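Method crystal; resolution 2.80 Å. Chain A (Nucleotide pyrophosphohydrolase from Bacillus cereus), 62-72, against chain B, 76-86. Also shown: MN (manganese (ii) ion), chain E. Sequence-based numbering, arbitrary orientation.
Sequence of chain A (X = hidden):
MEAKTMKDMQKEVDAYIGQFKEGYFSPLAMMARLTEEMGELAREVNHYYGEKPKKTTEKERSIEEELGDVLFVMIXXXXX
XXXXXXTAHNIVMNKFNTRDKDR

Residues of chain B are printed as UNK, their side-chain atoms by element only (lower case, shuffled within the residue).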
# COMPACT_ATOMS: atom_id res chain seq x y z
N SER A 62 -6.34 9.97 -16.62
CA SER A 62 -5.30 10.00 -15.59
C SER A 62 -5.27 8.72 -14.74
O SER A 62 -4.20 8.27 -14.34
CB SER A 62 -5.48 11.22 -14.69
OG SER A 62 -4.31 11.47 -13.93
N ILE A 63 -6.45 8.15 -14.49
CA ILE A 63 -6.60 6.89 -13.76
C ILE A 63 -6.22 5.67 -14.62
O ILE A 63 -5.63 4.72 -14.11
CB ILE A 63 -8.01 6.78 -13.11
CG1 ILE A 63 -8.19 5.45 -12.37
CG2 ILE A 63 -9.12 7.02 -14.14
CD1 ILE A 63 -9.24 5.50 -11.29
N GLU A 64 -6.53 5.73 -15.91
CA GLU A 64 -6.10 4.73 -16.89
C GLU A 64 -4.57 4.63 -16.95
O GLU A 64 -4.02 3.53 -17.00
CB GLU A 64 -6.68 5.05 -18.28
CG GLU A 64 -6.27 4.10 -19.40
CD GLU A 64 -6.97 4.39 -20.71
OE1 GLU A 64 -6.76 5.49 -21.28
OE2 GLU A 64 -7.73 3.52 -21.18
N GLU A 65 -3.90 5.78 -16.91
CA GLU A 65 -2.44 5.83 -16.90
C GLU A 65 -1.83 5.28 -15.60
O GLU A 65 -0.82 4.57 -15.65
CB GLU A 65 -1.95 7.25 -17.17
CG GLU A 65 -0.43 7.37 -17.25
CD GLU A 65 0.06 8.72 -17.74
OE1 GLU A 65 -0.77 9.64 -17.93
OE2 GLU A 65 1.28 8.85 -17.94
N GLU A 66 -2.43 5.61 -14.46
CA GLU A 66 -1.88 5.16 -13.17
C GLU A 66 -2.02 3.65 -12.96
O GLU A 66 -1.19 3.05 -12.28
CB GLU A 66 -2.41 5.96 -11.97
CG GLU A 66 -2.04 7.45 -11.95
CD GLU A 66 -0.54 7.78 -11.93
OE1 GLU A 66 0.33 6.89 -11.77
OE2 GLU A 66 -0.21 8.99 -12.06
N LEU A 67 -3.05 3.05 -13.55
CA LEU A 67 -3.16 1.59 -13.61
C LEU A 67 -2.06 0.98 -14.48
O LEU A 67 -1.51 -0.06 -14.13
CB LEU A 67 -4.53 1.16 -14.13
CG LEU A 67 -5.65 0.98 -13.11
CD1 LEU A 67 -6.98 1.00 -13.83
CD2 LEU A 67 -5.47 -0.31 -12.32
N GLY A 68 -1.77 1.63 -15.61
CA GLY A 68 -0.67 1.24 -16.49
C GLY A 68 0.65 1.22 -15.74
O GLY A 68 1.43 0.26 -15.87
N ASP A 69 0.89 2.28 -14.96
CA ASP A 69 2.08 2.42 -14.12
C ASP A 69 2.27 1.27 -13.11
O ASP A 69 3.37 0.73 -12.99
CB ASP A 69 2.09 3.77 -13.41
CG ASP A 69 2.68 4.92 -14.26
OD1 ASP A 69 3.56 4.67 -15.13
OD2 ASP A 69 2.28 6.08 -14.03
N VAL A 70 1.19 0.89 -12.41
CA VAL A 70 1.25 -0.23 -11.47
C VAL A 70 1.45 -1.55 -12.22
O VAL A 70 2.26 -2.38 -11.79
CB VAL A 70 0.06 -0.24 -10.45
CG1 VAL A 70 -1.26 -0.58 -11.11
CG2 VAL A 70 0.31 -1.23 -9.33
N LEU A 71 0.76 -1.72 -13.35
CA LEU A 71 0.88 -2.91 -14.18
C LEU A 71 2.31 -3.11 -14.68
O LEU A 71 2.79 -4.25 -14.76
CB LEU A 71 -0.07 -2.83 -15.38
CG LEU A 71 -0.68 -4.08 -16.05
CD1 LEU A 71 -0.36 -4.05 -17.54
CD2 LEU A 71 -0.26 -5.43 -15.48
N PHE A 72 2.98 -2.02 -15.03
CA PHE A 72 4.37 -2.06 -15.49
C PHE A 72 5.28 -2.64 -14.42
O PHE A 72 6.08 -3.53 -14.70
CB PHE A 72 4.84 -0.67 -15.95
CG PHE A 72 6.29 -0.60 -16.31
CD1 PHE A 72 6.75 -1.06 -17.54
CD2 PHE A 72 7.23 -0.06 -15.41
CE1 PHE A 72 8.10 -0.99 -17.88
CE2 PHE A 72 8.58 0.01 -15.75
CZ PHE A 72 9.01 -0.45 -16.98
N UNK B 76 -10.36 -6.38 -12.06
CA UNK B 76 -11.63 -5.93 -11.49
C UNK B 76 -11.76 -4.40 -11.50
O UNK B 76 -12.77 -3.88 -11.99
c UNK B 76 -11.80 -6.46 -10.07
s UNK B 76 -12.18 -8.22 -9.99
N UNK B 77 -10.73 -3.72 -11.00
CA UNK B 77 -10.65 -2.26 -10.98
C UNK B 77 -10.86 -1.70 -12.39
O UNK B 77 -11.69 -0.80 -12.59
c UNK B 77 -8.97 -0.35 -10.53
c UNK B 77 -9.30 -1.83 -10.41
s UNK B 77 -9.71 0.62 -9.21
c UNK B 77 -8.42 0.52 -7.96
N UNK B 78 -10.13 -2.26 -13.35
CA UNK B 78 -10.15 -1.80 -14.74
C UNK B 78 -11.51 -2.02 -15.40
O UNK B 78 -12.04 -1.09 -16.02
c UNK B 78 -9.04 -2.48 -15.53
N UNK B 79 -12.06 -3.23 -15.25
CA UNK B 79 -13.37 -3.57 -15.78
C UNK B 79 -14.45 -2.64 -15.23
O UNK B 79 -15.24 -2.08 -15.99
o UNK B 79 -13.09 -7.25 -15.90
n UNK B 79 -11.99 -5.64 -17.00
c UNK B 79 -12.90 -6.06 -16.14
c UNK B 79 -13.74 -5.01 -15.42
N UNK B 80 -14.45 -2.48 -13.90
CA UNK B 80 -15.29 -1.54 -13.15
C UNK B 80 -15.42 -0.15 -13.80
O UNK B 80 -16.50 0.43 -13.78
o UNK B 80 -15.26 -0.30 -11.02
c UNK B 80 -14.74 -1.42 -11.72
N UNK B 81 -14.33 0.34 -14.38
CA UNK B 81 -14.29 1.69 -14.97
C UNK B 81 -14.13 1.65 -16.50
O UNK B 81 -13.70 2.63 -17.11
c UNK B 81 -13.19 2.53 -14.32
c UNK B 81 -14.05 3.34 -12.07
c UNK B 81 -13.03 2.47 -12.79
c UNK B 81 -11.61 2.85 -12.41
N UNK B 82 -14.50 0.52 -17.09
CA UNK B 82 -14.39 0.26 -18.54
C UNK B 82 -13.05 0.69 -19.14
O UNK B 82 -13.00 1.35 -20.18
o UNK B 82 -17.92 1.11 -18.78
c UNK B 82 -16.95 0.36 -18.79
c UNK B 82 -15.60 0.86 -19.31
n UNK B 82 -17.01 -0.91 -18.35
N UNK B 83 -11.98 0.31 -18.45
CA UNK B 83 -10.61 0.59 -18.87
C UNK B 83 -9.99 -0.69 -19.43
O UNK B 83 -10.03 -1.74 -18.78
c UNK B 83 -9.75 1.17 -17.71
c UNK B 83 -9.83 3.07 -15.98
c UNK B 83 -8.26 1.16 -18.05
c UNK B 83 -10.21 2.60 -17.37
N UNK B 84 -9.44 -0.58 -20.64
CA UNK B 84 -8.69 -1.66 -21.26
C UNK B 84 -7.23 -1.59 -20.83
O UNK B 84 -6.56 -0.58 -21.07
c UNK B 84 -8.83 -1.60 -22.79
c UNK B 84 -7.98 -2.64 -23.49
o UNK B 84 -8.18 -3.86 -23.26
o UNK B 84 -7.11 -2.24 -24.28
N UNK B 85 -6.74 -2.67 -20.21
CA UNK B 85 -5.37 -2.71 -19.67
C UNK B 85 -4.27 -2.87 -20.73
O UNK B 85 -3.10 -2.56 -20.45
c UNK B 85 -5.88 -3.47 -17.21
c UNK B 85 -5.80 -4.69 -16.31
c UNK B 85 -5.31 -2.25 -16.51
c UNK B 85 -5.23 -3.77 -18.57
N UNK B 86 -4.63 -3.35 -21.91
CA UNK B 86 -3.71 -3.36 -23.05
C UNK B 86 -3.42 -1.92 -23.46
O UNK B 86 -2.25 -1.56 -23.64
c UNK B 86 -4.31 -4.15 -24.22
o UNK B 86 -5.06 -5.80 -26.37
c UNK B 86 -4.03 -5.11 -26.57
c UNK B 86 -3.38 -4.36 -25.41
o UNK B 86 -3.51 -5.01 -27.70
MN MN E . 0.41 5.00 -10.60

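Position 76 of chain B carries one carbon and then one sulfur, and its side chain is out of reach of the chain A stretch; a lone sulfur after CB identifies C76(B). Position 77 is an unbranched run of two carbons, a sulfur and a terminal carbon, its CB pointing toward the chain A stretch and its second carbon packed on L67(A): the thioether of M77(B), whose CG lies 3.9 Å from CD2 of L67(A).

At 78 the side chain is a single carbon, CB, 4.4 Å from CD1 of L67(A), so the leucine packs against a short side chain and the helix backbone; this is A78(B). Position 79 has two carbons, the second bearing one oxygen and one nitrogen: an amide, N79(B), out of reach of the chain A stretch. Position 80, one carbon followed by one oxygen, is S80(B), equally out of reach.

Position 81 has four carbons, forked at the second, with one arm of the fork against I63(A). This defines L81(B), whose CD1 is 3.7 Å from CD1 of I63(A), the shortest contact between the stretches. At 82 two carbons end in one oxygen and one nitrogen, giving N82(B). Its phi/psi of 45/47° is left-handed and belongs to the turn that follows the helix; within that turn the N of position 83 donates to O of A78(B) at 2.8 Å.

Position 83 also has four carbons, but the fork is at the first and one arm is two carbons long; the side chain touches I63(A), E64(A) and L67(A). It is I83(B): its CG2 lies 3.8 Å from CG of E64(A), while its CD1 is 4.1 Å from CD1 of L67(A) and 4.4 Å from CG2 of I63(A). Position 84, two carbons with two oxygens on the second, is D84(B); its CB points away from the chain A stretch, and its carboxylate caps the following helix.

Position 85 is four carbons forked at the second; its CA-to-CB bond runs sideways, yet the side-chain end comes nearer and meets L67(A). This is L85(B), with CD2 4.2 Å from CB of L67(A). Position 86, three carbons with two oxygens on the third, is E86(B), whose CA-to-CB bond points away and which makes no contact with the chain A stretch.

The contact is apolar, burying 423 Å² with no hydrogen bond across it. One helix of chain A presents I63(A), L67(A) and L71(A), at spacings of four residues, to the helix-turn-helix segment of chain B. L67(A) loses the most area, 87 Å², and touches M77(B), A78(B), I83(B) and L85(B). I83(B), covered by 71 Å², reaches three chain A residues, including the aliphatic part of E64(A). E66(A) takes no part: its OE1 lies 2.2 Å from the manganese ion MN, which it binds.

Chain B 76-86: CMANSLNIDLE
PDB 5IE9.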